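Local coordinates for pyruvate carboxylase n-terminal domain (PDB 1ULZ), which is the biotin carboxylase subunit of a pyruvate carboxylase, a multidomain protein built around an ATP-grasp fold, at residues A[166-171]-A[177-182]; A[274-279]-A[284-289]; A[8-13]-A[379-384]; A[239-244]-A[300-305]. The protein carries 1 engineered substitution. One frame throughout, in Å; residues are numbered along the deposited sequence.

Interaction 3 joins the N-terminal and C-terminal biotin carboxylase parts, so its closure encloses the other three. Along the sequence, interaction 1 closes before the rest of the ATP-grasp contacts open, and interaction 2 is nested inside interaction 4. Interactions 2 and 4, with centres about 18 Å apart, reach the same eight-stranded antiparallel sheet, where strand 283-289 is followed in the chain by helix 296-303. Interaction 1 belongs to a separate three-stranded sheet and lies about 43 Å from interaction 3, centre to centre, on the opposite side of the chain's centre. Interactions 1, 2 and 4 thus lie within the ATP-grasp part, while interaction 3 brings the N-terminal part against the C-terminal part.

Interaction 1 of 4, residues A[166-171]-A[177-182]; sequences GIRICR and VKNYEQ
R168 starts the contact by passing its aliphatic stem obliquely across the N179 side chain, with R168 CB 3.9 Å from N179 CG. Its chain is extended from CG to NE and carries the guanidinium onward to the next turn of helix 173-189, where Q182 CG lies over one face, 4.0 Å from R168 NH1. A long residue suits this place: the methylenes pack while the charged end reaches E186, which takes a salt bridge from R168 NH2 and also accepts from Q182 NE2. At I169 the side chain turns from the helix, but the backbone takes part, since I169 O accepts a weak hydrogen bond from N179 ND2 (3.3 Å). C170 turns back, and its small, polarisable sulfur meets the same amide nitrogen, with N179 ND2 to C170 SG at 3.2 Å in a second weak bond. One amide group thus serves a carbonyl and a thiol, using N179 CG set anti to its carbonyl carbon (chi1 -76°). The short axes of strand 168-170 and helix segment 177-182 run roughly antiparallel, at 152°. The strand is an outer one of the three-stranded sheet, bonded to strand 154-158, whose L156 touches N179 and whose V154 touches C170; V177 and Y180 pack on helix 140-150.

Interaction 2 of 4, residues A[274-279]-A[284-289]; sequences EFIADQ and YFIEMN
F275 and F285 meet edge to face: the edge of the F285 ring is directed at the face of F275, with planes 86° apart and centroids separated by 5.8 Å. The two residues are directly paired across the strands (a non-hydrogen-bonded antiparallel pair), which puts both rings on one face of the hairpin made by strands 269-277 and 283-289; F285 CG, anti to its backbone N (chi1 175°), places its ring for this approach. I276 sits on the other face and crosses both Y284 and I286 at about a right angle, its methyl branch CG2 lying 3.6 Å from I286 CG1. The Y284 ring presents its edge to D278, and its hydroxyl donates to the carboxylate, Y284 OH to D278 OD2 being 3.1 Å; the other oxygen, D278 OD1, is held by the backbone of E280 and N282 in the turn. A classic beta bulge, with I286 and E287 both facing E274, interrupts the register: E274 O takes I286 N at 2.9 Å and E287 N more weakly. Within it, the side chains of E274 and E287 lie side by side, pointing the same way. N289 ND2 reaches E274 OE1 (2.8 Å) from above the carboxylate plane. The closeness of E274 OE2 to E287 OE2, 3.9 Å, is probably unfavourable on its own, and is likely eased by the N289 amide and, weakly, by K236 at E274 and K115 at E287.

Interaction 3 of 4, residues A[8-13]-A[379-384]; sequences ANRGEI and PYYDSM
The guanidinium of R10 lies flat on the ring of Y381, the planes only 12° apart and the centres 4.0 Å from each other. On the Y381 ring, R10 NE sits 3.4 Å from Y381 CD1, while the opposite face is covered by Y380 CB from within the same loop. The cation is off-centre, 34° from the ring normal; it is the methylene before it, R10 CD, that stands over the face, 3.7 Å from the centroid of the Y381 ring, in a CH-pi contact. The bend at R10 chi3 (-67°) folds the planar group back over the ring. At the guanidinium edge, R10 NH1 makes a long salt bridge with D382 OD1 (3.8 Å). The firmer charge partner is E36, bonded to R10 NH2. D382 turns its other oxygen to its own loop: D382 OD2 accepts from M384 N at 2.9 Å, forming an Asx turn that leads into strand 384-392. The contact joins the segment leading into helix 11-24, in the N-terminal biotin carboxylase part, to a loop of the C-terminal part. Arginine fits here by offering both a flat cation and an apolar stem, and tyrosine by adding a hydroxyl that bonds to P55 O. Nearby, the thioether of M384 brings SD to 3.9 Å from E12 CG, while the carboxylate of E12 bonds with Y81 and K387.

Interaction 4 of 4, residues A[239-244]-A[300-305]; sequences EIAPSL and EMVTGI
The end of strand 235-241, in the large eight-stranded antiparallel sheet that runs on from the ATP-grasp part into the C-terminal part, meets the last turn of helix 296-303 through V302, one methyl packing on the A241 carbonyl and the P242 ring, the other on the A241 methyl. V302 CG1 presses against the backbone, 3.1 Å from A241 O, a tight approach of methyl to carbonyl. Its other branch, V302 CG2, lies 4.1 Å from A241 CB, and V302 CG1 is also 4.2 Å from P242 CD. With CG1 anti to the carbonyl carbon (chi1 -60°), that methyl is aimed at the A241 carbonyl and CG2 at A241 CB. Alanine suits the strand end because its short side chain lets the helix come near, A241 and V302 having their CA atoms 6.8 Å apart. The peptide bond before P242 is cis, which turns the chain sharply as it leaves the strand. The helix stops just beyond V302: G304 N bonds to E300 O at 2.6 Å, and G304 leaves helical geometry with a positive phi of 71°, easy for glycine. A333, on strand 332-339 next in the sheet, and W391, on strand 384-392 beyond it, add apolar contacts to V302. E300, two residues earlier in the helix, has salt bridges to R16 and R366 and packs on F363 of the second subunit.

Interaction 1 of 4, residues A[166-171]-A[177-182]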
loop_
_atom_site.group_PDB
_atom_site.type_symbol
_atom_site.label_atom_id
_atom_site.label_comp_id
_atom_site.label_asym_id
_atom_site.label_seq_id
_atom_site.Cartn_x
_atom_site.Cartn_y
_atom_site.Cartn_z
ATOM N N GLY A 166 -2.035 48.536 2.444
ATOM C CA GLY A 166 -1.021 47.517 2.650
ATOM C C GLY A 166 -0.789 47.240 4.124
ATOM O O GLY A 166 -0.853 48.154 4.951
ATOM N N ILE A 167 -0.536 45.976 4.459
ATOM C CA ILE A 167 -0.282 45.574 5.840
ATOM C C ILE A 167 1.076 46.115 6.272
ATOM O O ILE A 167 2.010 46.158 5.479
ATOM C CB ILE A 167 -0.289 44.024 5.988
ATOM C CG1 ILE A 167 -1.721 43.517 6.171
ATOM C CG2 ILE A 167 0.553 43.600 7.179
ATOM C CD1 ILE A 167 -2.667 43.911 5.070
ATOM N N ARG A 168 1.183 46.538 7.526
ATOM C CA ARG A 168 2.439 47.074 8.028
ATOM C C ARG A 168 2.979 46.244 9.193
ATOM O O ARG A 168 2.342 46.134 10.238
ATOM C CB ARG A 168 2.249 48.526 8.478
ATOM C CG ARG A 168 1.681 49.463 7.410
ATOM C CD ARG A 168 1.259 50.798 8.044
ATOM N NE ARG A 168 0.616 51.721 7.102
ATOM C CZ ARG A 168 1.273 52.397 6.170
ATOM N NH1 ARG A 168 2.580 52.239 6.067
ATOM N NH2 ARG A 168 0.636 53.232 5.364
ATOM N N ILE A 169 4.159 45.667 9.008
ATOM C CA ILE A 169 4.779 44.864 10.053
ATOM C C ILE A 169 5.482 45.769 11.064
ATOM O O ILE A 169 6.247 46.654 10.689
ATOM C CB ILE A 169 5.812 43.889 9.457
ATOM C CG1 ILE A 169 5.135 42.965 8.448
ATOM C CG2 ILE A 169 6.444 43.065 10.555
ATOM C CD1 ILE A 169 6.109 42.023 7.752
ATOM N N CYS A 170 5.198 45.551 12.343
ATOM C CA CYS A 170 5.803 46.324 13.426
ATOM C C CYS A 170 6.571 45.321 14.299
ATOM O O CYS A 170 5.964 44.463 14.939
ATOM C CB CYS A 170 4.715 47.013 14.260
ATOM S SG CYS A 170 3.423 47.865 13.304
ATOM N N ARG A 171 7.895 45.435 14.328
ATOM C CA ARG A 171 8.722 44.504 15.094
ATOM C C ARG A 171 9.080 44.932 16.519
ATOM O O ARG A 171 9.662 44.159 17.278
ATOM C CB ARG A 171 9.992 44.186 14.299
ATOM C CG ARG A 171 9.693 43.460 12.984
ATOM C CD ARG A 171 10.953 42.992 12.260
ATOM N NE ARG A 171 10.625 42.332 10.994
ATOM C CZ ARG A 171 10.137 41.098 10.890
ATOM N NH1 ARG A 171 9.917 40.364 11.979
ATOM N NH2 ARG A 171 9.858 40.594 9.693
ATOM N N VAL A 177 4.637 52.749 16.630
ATOM C CA VAL A 177 4.339 54.175 16.714
ATOM C C VAL A 177 4.450 54.847 15.348
ATOM O O VAL A 177 3.541 55.563 14.929
ATOM C CB VAL A 177 5.277 54.871 17.725
ATOM C CG1 VAL A 177 5.172 56.388 17.601
ATOM C CG2 VAL A 177 4.907 54.427 19.137
ATOM N N LYS A 178 5.553 54.596 14.649
ATOM C CA LYS A 178 5.761 55.182 13.329
ATOM C C LYS A 178 4.738 54.710 12.294
ATOM O O LYS A 178 4.262 55.504 11.481
ATOM C CB LYS A 178 7.185 54.884 12.854
ATOM C CG LYS A 178 8.231 55.655 13.654
ATOM C CD LYS A 178 9.654 55.170 13.404
ATOM C CE LYS A 178 10.654 56.089 14.124
ATOM N NZ LYS A 178 12.070 55.724 13.874
ATOM N N ASN A 179 4.393 53.424 12.325
ATOM C CA ASN A 179 3.411 52.895 11.388
ATOM C C ASN A 179 2.017 53.421 11.698
ATOM O O ASN A 179 1.218 53.659 10.792
ATOM C CB ASN A 179 3.392 51.364 11.419
ATOM C CG ASN A 179 4.572 50.755 10.698
ATOM O OD1 ASN A 179 4.964 51.225 9.635
ATOM N ND2 ASN A 179 5.139 49.694 11.266
ATOM N N TYR A 180 1.723 53.594 12.982
ATOM C CA TYR A 180 0.416 54.090 13.387
ATOM C C TYR A 180 0.225 55.531 12.925
ATOM O O TYR A 180 -0.838 55.896 12.433
ATOM C CB TYR A 180 0.261 54.030 14.912
ATOM C CG TYR A 180 -1.150 54.324 15.373
ATOM C CD1 TYR A 180 -2.065 53.297 15.572
ATOM C CD2 TYR A 180 -1.583 55.633 15.558
ATOM C CE1 TYR A 180 -3.374 53.564 15.942
ATOM C CE2 TYR A 180 -2.889 55.911 15.926
ATOM C CZ TYR A 180 -3.782 54.874 16.117
ATOM O OH TYR A 180 -5.088 55.143 16.481
ATOM N N GLU A 181 1.261 56.348 13.083
ATOM C CA GLU A 181 1.186 57.747 12.686
ATOM C C GLU A 181 1.091 57.903 11.173
ATOM O O GLU A 181 0.302 58.711 10.675
ATOM C CB GLU A 181 2.394 58.506 13.233
ATOM C CG GLU A 181 2.588 58.265 14.721
ATOM C CD GLU A 181 3.539 59.244 15.375
ATOM O OE1 GLU A 181 4.594 59.558 14.782
ATOM O OE2 GLU A 181 3.235 59.691 16.500
ATOM N N GLN A 182 1.883 57.120 10.443
ATOM C CA GLN A 182 1.872 57.177 8.985
ATOM C C GLN A 182 0.517 56.753 8.448
ATOM O O GLN A 182 -0.002 57.337 7.492
ATOM C CB GLN A 182 2.952 56.263 8.408
ATOM C CG GLN A 182 2.950 56.158 6.880
ATOM C CD GLN A 182 3.100 57.504 6.176
ATOM O OE1 GLN A 182 3.885 58.357 6.597
ATOM N NE2 GLN A 182 2.356 57.689 5.085
#

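Interaction 2 of 4, residues A[274-279]-A[284-289]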
loop_
_atom_site.group_PDB
_atom_site.type_symbol
_atom_site.label_atom_id
_atom_site.label_comp_id
_atom_site.label_asym_id
_atom_site.label_seq_id
_atom_site.Cartn_x
_atom_site.Cartn_y
_atom_site.Cartn_z
ATOM N N GLU A 274 -8.247 23.689 9.950
ATOM C CA GLU A 274 -6.939 24.198 9.562
ATOM C C GLU A 274 -6.417 25.277 10.512
ATOM O O GLU A 274 -7.154 26.182 10.902
ATOM C CB GLU A 274 -6.999 24.722 8.117
ATOM C CG GLU A 274 -7.354 23.613 7.110
ATOM C CD GLU A 274 -7.216 24.022 5.645
ATOM O OE1 GLU A 274 -7.225 23.112 4.781
ATOM O OE2 GLU A 274 -7.108 25.234 5.350
ATOM N N PHE A 275 -5.148 25.145 10.897
ATOM C CA PHE A 275 -4.473 26.087 11.794
ATOM C C PHE A 275 -3.156 26.538 11.164
ATOM O O PHE A 275 -2.719 26.005 10.144
ATOM C CB PHE A 275 -4.079 25.434 13.130
ATOM C CG PHE A 275 -5.225 24.900 13.946
ATOM C CD1 PHE A 275 -5.806 23.682 13.643
ATOM C CD2 PHE A 275 -5.686 25.601 15.049
ATOM C CE1 PHE A 275 -6.827 23.170 14.431
ATOM C CE2 PHE A 275 -6.705 25.095 15.838
ATOM C CZ PHE A 275 -7.277 23.878 15.530
ATOM N N ILE A 276 -2.533 27.531 11.788
ATOM C CA ILE A 276 -1.220 28.000 11.376
ATOM C C ILE A 276 -0.421 27.858 12.656
ATOM O O ILE A 276 -0.913 28.177 13.737
ATOM C CB ILE A 276 -1.206 29.470 10.914
ATOM C CG1 ILE A 276 -1.832 30.372 11.972
ATOM C CG2 ILE A 276 -1.931 29.601 9.595
ATOM C CD1 ILE A 276 -1.870 31.817 11.557
ATOM N N ALA A 277 0.796 27.345 12.553
ATOM C CA ALA A 277 1.618 27.161 13.740
ATOM C C ALA A 277 2.811 28.090 13.693
ATOM O O ALA A 277 3.338 28.373 12.616
ATOM C CB ALA A 277 2.089 25.718 13.833
ATOM N N ASP A 278 3.233 28.572 14.858
ATOM C CA ASP A 278 4.388 29.454 14.901
ATOM C C ASP A 278 5.612 28.592 15.168
ATOM O O ASP A 278 5.497 27.373 15.339
ATOM C CB ASP A 278 4.234 30.530 15.991
ATOM C CG ASP A 278 4.146 29.950 17.391
ATOM O OD1 ASP A 278 4.700 28.859 17.629
ATOM O OD2 ASP A 278 3.539 30.600 18.270
ATOM N N GLN A 279 6.779 29.227 15.205
ATOM C CA GLN A 279 8.037 28.523 15.429
ATOM C C GLN A 279 8.079 27.708 16.712
ATOM O O GLN A 279 8.873 26.780 16.830
ATOM C CB GLN A 279 9.206 29.520 15.429
ATOM C CG GLN A 279 9.435 30.208 14.089
ATOM C CD GLN A 279 10.652 31.120 14.103
ATOM O OE1 GLN A 279 10.818 31.970 13.222
ATOM N NE2 GLN A 279 11.513 30.945 15.103
ATOM N N TYR A 284 -3.101 28.297 15.849
ATOM C CA TYR A 284 -4.145 29.310 15.799
ATOM C C TYR A 284 -5.111 28.913 14.676
ATOM O O TYR A 284 -4.710 28.774 13.520
ATOM C CB TYR A 284 -3.551 30.691 15.512
ATOM C CG TYR A 284 -2.374 31.063 16.388
ATOM C CD1 TYR A 284 -1.080 30.675 16.052
ATOM C CD2 TYR A 284 -2.550 31.829 17.536
ATOM C CE1 TYR A 284 0.003 31.042 16.825
ATOM C CE2 TYR A 284 -1.468 32.200 18.320
ATOM C CZ TYR A 284 -0.195 31.807 17.959
ATOM O OH TYR A 284 0.891 32.191 18.720
ATOM N N PHE A 285 -6.379 28.727 15.025
ATOM C CA PHE A 285 -7.399 28.326 14.059
ATOM C C PHE A 285 -7.637 29.354 12.964
ATOM O O PHE A 285 -7.718 30.553 13.226
ATOM C CB PHE A 285 -8.708 28.019 14.790
ATOM C CG PHE A 285 -9.859 27.698 13.879
ATOM C CD1 PHE A 285 -10.637 28.709 13.337
ATOM C CD2 PHE A 285 -10.173 26.384 13.577
ATOM C CE1 PHE A 285 -11.711 28.416 12.512
ATOM C CE2 PHE A 285 -11.247 26.081 12.752
ATOM C CZ PHE A 285 -12.018 27.096 12.219
ATOM N N ILE A 286 -7.746 28.864 11.731
ATOM C CA ILE A 286 -7.972 29.705 10.561
ATOM C C ILE A 286 -9.343 29.444 9.943
ATOM O O ILE A 286 -10.115 30.377 9.713
ATOM C CB ILE A 286 -6.906 29.444 9.475
ATOM C CG1 ILE A 286 -5.519 29.839 9.988
ATOM C CG2 ILE A 286 -7.255 30.224 8.216
ATOM C CD1 ILE A 286 -5.387 31.311 10.315
ATOM N N GLU A 287 -9.633 28.174 9.661
ATOM C CA GLU A 287 -10.909 27.790 9.068
ATOM C C GLU A 287 -11.097 26.277 9.069
ATOM O O GLU A 287 -10.180 25.522 9.396
ATOM C CB GLU A 287 -11.004 28.295 7.631
ATOM C CG GLU A 287 -10.059 27.588 6.673
ATOM C CD GLU A 287 -10.191 28.107 5.261
ATOM O OE1 GLU A 287 -11.340 28.180 4.773
ATOM O OE2 GLU A 287 -9.156 28.437 4.639
ATOM N N MET A 288 -12.293 25.844 8.683
ATOM C CA MET A 288 -12.616 24.426 8.652
ATOM C C MET A 288 -13.276 23.985 7.357
ATOM O O MET A 288 -14.265 24.577 6.920
ATOM C CB MET A 288 -13.533 24.078 9.830
ATOM C CG MET A 288 -14.174 22.694 9.746
ATOM S SD MET A 288 -15.106 22.264 11.245
ATOM C CE MET A 288 -14.723 20.529 11.429
ATOM N N ASN A 289 -12.713 22.955 6.735
ATOM C CA ASN A 289 -13.275 22.404 5.509
ATOM C C ASN A 289 -14.261 21.334 5.983
ATOM O O ASN A 289 -13.875 20.372 6.658
ATOM C CB ASN A 289 -12.193 21.748 4.640
ATOM C CG ASN A 289 -11.037 22.686 4.320
ATOM O OD1 ASN A 289 -11.244 23.829 3.915
ATOM N ND2 ASN A 289 -9.810 22.196 4.486
#

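Interaction 3 of 4, residues A[8-13]-A[379-384]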
loop_
_atom_site.group_PDB
_atom_site.type_symbol
_atom_site.label_atom_id
_atom_site.label_comp_id
_atom_site.label_asym_id
_atom_site.label_seq_id
_atom_site.Cartn_x
_atom_site.Cartn_y
_atom_site.Cartn_z
ATOM N N ALA A 8 -21.084 12.503 -6.857
ATOM C CA ALA A 8 -21.170 13.796 -7.519
ATOM C C ALA A 8 -19.783 14.399 -7.690
ATOM O O ALA A 8 -19.535 15.542 -7.309
ATOM C CB ALA A 8 -22.060 14.739 -6.720
ATOM N N ASN A 9 -18.868 13.618 -8.253
ATOM C CA ASN A 9 -17.526 14.117 -8.479
ATOM C C ASN A 9 -16.842 13.365 -9.618
ATOM O O ASN A 9 -17.495 12.658 -10.386
ATOM C CB ASN A 9 -16.698 14.038 -7.191
ATOM C CG ASN A 9 -15.725 15.198 -7.059
ATOM O OD1 ASN A 9 -14.872 15.411 -7.921
ATOM N ND2 ASN A 9 -15.854 15.956 -5.978
ATOM N N ARG A 10 -15.526 13.509 -9.714
ATOM C CA ARG A 10 -14.769 12.889 -10.796
ATOM C C ARG A 10 -13.316 12.661 -10.397
ATOM O O ARG A 10 -12.953 12.774 -9.225
ATOM C CB ARG A 10 -14.802 13.823 -12.007
ATOM C CG ARG A 10 -14.383 15.250 -11.643
ATOM C CD ARG A 10 -14.184 16.141 -12.865
ATOM N NE ARG A 10 -13.052 15.717 -13.682
ATOM C CZ ARG A 10 -11.782 15.770 -13.292
ATOM N NH1 ARG A 10 -11.472 16.234 -12.091
ATOM N NH2 ARG A 10 -10.819 15.357 -14.103
ATOM N N GLY A 11 -12.490 12.354 -11.391
ATOM C CA GLY A 11 -11.074 12.152 -11.152
ATOM C C GLY A 11 -10.717 11.113 -10.110
ATOM O O GLY A 11 -11.458 10.150 -9.897
ATOM N N GLU A 12 -9.576 11.317 -9.454
ATOM C CA GLU A 12 -9.099 10.378 -8.447
ATOM C C GLU A 12 -10.039 10.224 -7.254
ATOM O O GLU A 12 -10.197 9.120 -6.744
ATOM C CB GLU A 12 -7.693 10.769 -7.964
ATOM C CG GLU A 12 -7.610 12.019 -7.092
ATOM C CD GLU A 12 -7.918 11.748 -5.632
ATOM O OE1 GLU A 12 -7.967 10.571 -5.237
ATOM O OE2 GLU A 12 -8.096 12.713 -4.868
ATOM N N ILE A 13 -10.671 11.310 -6.809
ATOM C CA ILE A 13 -11.564 11.192 -5.665
ATOM C C ILE A 13 -12.793 10.334 -5.974
ATOM O O ILE A 13 -13.265 9.601 -5.108
ATOM C CB ILE A 13 -12.009 12.573 -5.116
ATOM C CG1 ILE A 13 -12.594 12.388 -3.715
ATOM C CG2 ILE A 13 -13.047 13.213 -6.026
ATOM C CD1 ILE A 13 -11.631 11.753 -2.725
ATOM N N PRO A 379 -8.483 21.452 -19.963
ATOM C CA PRO A 379 -8.338 22.752 -19.305
ATOM C C PRO A 379 -9.519 23.105 -18.399
ATOM O O PRO A 379 -9.555 24.187 -17.809
ATOM C CB PRO A 379 -8.226 23.708 -20.482
ATOM C CG PRO A 379 -9.207 23.107 -21.448
ATOM C CD PRO A 379 -8.909 21.617 -21.366
ATOM N N TYR A 380 -10.469 22.182 -18.278
ATOM C CA TYR A 380 -11.665 22.405 -17.470
ATOM C C TYR A 380 -11.545 22.074 -15.981
ATOM O O TYR A 380 -12.167 22.736 -15.144
ATOM C CB TYR A 380 -12.820 21.604 -18.060
ATOM C CG TYR A 380 -12.954 21.778 -19.552
ATOM C CD1 TYR A 380 -12.880 20.686 -20.406
ATOM C CD2 TYR A 380 -13.130 23.038 -20.109
ATOM C CE1 TYR A 380 -12.978 20.846 -21.777
ATOM C CE2 TYR A 380 -13.226 23.208 -21.478
ATOM C CZ TYR A 380 -13.150 22.110 -22.306
ATOM O OH TYR A 380 -13.240 22.278 -23.673
ATOM N N TYR A 381 -10.759 21.052 -15.652
ATOM C CA TYR A 381 -10.593 20.628 -14.261
ATOM C C TYR A 381 -9.142 20.719 -13.802
ATOM O O TYR A 381 -8.276 21.173 -14.552
ATOM C CB TYR A 381 -11.080 19.185 -14.100
ATOM C CG TYR A 381 -12.378 18.897 -14.821
ATOM C CD1 TYR A 381 -12.396 18.125 -15.974
ATOM C CD2 TYR A 381 -13.584 19.406 -14.349
ATOM C CE1 TYR A 381 -13.584 17.863 -16.640
ATOM C CE2 TYR A 381 -14.772 19.152 -15.006
ATOM C CZ TYR A 381 -14.768 18.381 -16.148
ATOM O OH TYR A 381 -15.952 18.120 -16.795
ATOM N N ASP A 382 -8.879 20.266 -12.577
ATOM C CA ASP A 382 -7.526 20.310 -12.023
ATOM C C ASP A 382 -6.523 19.526 -12.870
ATOM O O ASP A 382 -6.894 18.702 -13.710
ATOM C CB ASP A 382 -7.516 19.780 -10.583
ATOM C CG ASP A 382 -7.853 18.304 -10.503
ATOM O OD1 ASP A 382 -8.882 17.961 -9.880
ATOM O OD2 ASP A 382 -7.089 17.484 -11.061
ATOM N N SER A 383 -5.244 19.787 -12.636
ATOM C CA SER A 383 -4.183 19.128 -13.383
ATOM C C SER A 383 -3.574 17.917 -12.676
ATOM O O SER A 383 -2.525 17.422 -13.083
ATOM C CB SER A 383 -3.088 20.146 -13.687
ATOM O OG SER A 383 -2.695 20.808 -12.495
ATOM N N MET A 384 -4.237 17.432 -11.630
ATOM C CA MET A 384 -3.743 16.286 -10.873
ATOM C C MET A 384 -3.749 14.994 -11.692
ATOM O O MET A 384 -4.741 14.660 -12.340
ATOM C CB MET A 384 -4.592 16.095 -9.610
ATOM C CG MET A 384 -4.063 15.047 -8.621
ATOM S SD MET A 384 -5.081 14.964 -7.097
ATOM C CE MET A 384 -4.845 16.653 -6.473
#

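Interaction 4 of 4, residues A[239-244]-A[300-305]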
loop_
_atom_site.group_PDB
_atom_site.type_symbol
_atom_site.label_atom_id
_atom_site.label_comp_id
_atom_site.label_asym_id
_atom_site.label_seq_id
_atom_site.Cartn_x
_atom_site.Cartn_y
_atom_site.Cartn_z
ATOM N N GLU A 239 2.399 16.812 1.614
ATOM C CA GLU A 239 1.758 16.780 2.926
ATOM C C GLU A 239 2.277 15.597 3.743
ATOM O O GLU A 239 2.579 14.543 3.189
ATOM C CB GLU A 239 0.239 16.654 2.776
ATOM C CG GLU A 239 -0.409 17.696 1.880
ATOM C CD GLU A 239 -0.798 17.148 0.518
ATOM O OE1 GLU A 239 -1.407 17.899 -0.266
ATOM O OE2 GLU A 239 -0.505 15.968 0.227
ATOM N N ILE A 240 2.380 15.769 5.058
ATOM C CA ILE A 240 2.851 14.692 5.926
ATOM C C ILE A 240 1.954 14.494 7.149
ATOM O O ILE A 240 1.166 15.372 7.509
ATOM C CB ILE A 240 4.291 14.950 6.440
ATOM C CG1 ILE A 240 4.277 16.038 7.515
ATOM C CG2 ILE A 240 5.193 15.377 5.287
ATOM C CD1 ILE A 240 5.594 16.181 8.253
ATOM N N ALA A 241 2.082 13.330 7.779
ATOM C CA ALA A 241 1.327 13.001 8.983
ATOM C C ALA A 241 2.087 11.939 9.760
ATOM O O ALA A 241 2.614 10.997 9.178
ATOM C CB ALA A 241 -0.083 12.481 8.636
ATOM N N PRO A 242 2.235 12.143 11.078
ATOM C CA PRO A 242 1.697 13.342 11.725
ATOM C C PRO A 242 2.739 14.436 11.494
ATOM O O PRO A 242 3.653 14.243 10.691
ATOM C CB PRO A 242 1.605 12.926 13.184
ATOM C CG PRO A 242 2.810 12.030 13.337
ATOM C CD PRO A 242 2.782 11.198 12.070
ATOM N N SER A 243 2.617 15.574 12.172
ATOM C CA SER A 243 3.616 16.630 11.992
ATOM C C SER A 243 4.828 16.319 12.868
ATOM O O SER A 243 4.774 15.439 13.731
ATOM C CB SER A 243 3.049 18.010 12.368
ATOM O OG SER A 243 2.931 18.164 13.769
ATOM N N LEU A 244 5.924 17.034 12.642
ATOM C CA LEU A 244 7.143 16.825 13.419
ATOM C C LEU A 244 7.284 17.835 14.564
ATOM O O LEU A 244 8.160 17.693 15.415
ATOM C CB LEU A 244 8.367 16.923 12.507
ATOM C CG LEU A 244 8.426 15.925 11.351
ATOM C CD1 LEU A 244 9.455 16.379 10.328
ATOM C CD2 LEU A 244 8.751 14.546 11.887
ATOM N N GLU A 300 -4.650 8.301 7.152
ATOM C CA GLU A 300 -5.088 6.909 7.126
ATOM C C GLU A 300 -3.882 5.988 7.328
ATOM O O GLU A 300 -3.960 5.007 8.067
ATOM C CB GLU A 300 -5.785 6.580 5.793
ATOM C CG GLU A 300 -7.170 7.213 5.633
ATOM C CD GLU A 300 -7.864 6.850 4.321
ATOM O OE1 GLU A 300 -9.090 7.057 4.218
ATOM O OE2 GLU A 300 -7.194 6.364 3.390
ATOM N N MET A 301 -2.763 6.325 6.690
ATOM C CA MET A 301 -1.547 5.519 6.792
ATOM C C MET A 301 -0.988 5.423 8.213
ATOM O O MET A 301 -0.545 4.359 8.633
ATOM C CB MET A 301 -0.441 6.079 5.894
ATOM C CG MET A 301 -0.836 6.377 4.461
ATOM S SD MET A 301 -1.213 4.913 3.516
ATOM C CE MET A 301 0.444 4.347 3.108
ATOM N N VAL A 302 -0.989 6.532 8.945
ATOM C CA VAL A 302 -0.441 6.523 10.298
ATOM C C VAL A 302 -1.413 6.125 11.417
ATOM O O VAL A 302 -0.983 5.883 12.542
ATOM C CB VAL A 302 0.209 7.885 10.630
ATOM C CG1 VAL A 302 1.322 8.167 9.639
ATOM C CG2 VAL A 302 -0.828 8.998 10.578
ATOM N N THR A 303 -2.709 6.055 11.118
ATOM C CA THR A 303 -3.691 5.649 12.126
ATOM C C THR A 303 -4.354 4.326 11.745
ATOM O O THR A 303 -4.943 3.654 12.587
ATOM C CB THR A 303 -4.819 6.678 12.308
ATOM O OG1 THR A 303 -5.584 6.757 11.100
ATOM C CG2 THR A 303 -4.250 8.042 12.666
ATOM N N GLY A 304 -4.262 3.962 10.472
ATOM C CA GLY A 304 -4.855 2.718 10.014
ATOM C C GLY A 304 -6.370 2.746 9.975
ATOM O O GLY A 304 -7.013 1.697 10.015
ATOM N N ILE A 305 -6.939 3.944 9.890
ATOM C CA ILE A 305 -8.387 4.120 9.846
ATOM C C ILE A 305 -8.845 4.594 8.456
ATOM O O ILE A 305 -8.342 5.587 7.927
ATOM C CB ILE A 305 -8.839 5.141 10.920
ATOM C CG1 ILE A 305 -8.394 4.654 12.309
ATOM C CG2 ILE A 305 -10.351 5.330 10.858
ATOM C CD1 ILE A 305 -8.631 5.652 13.433
#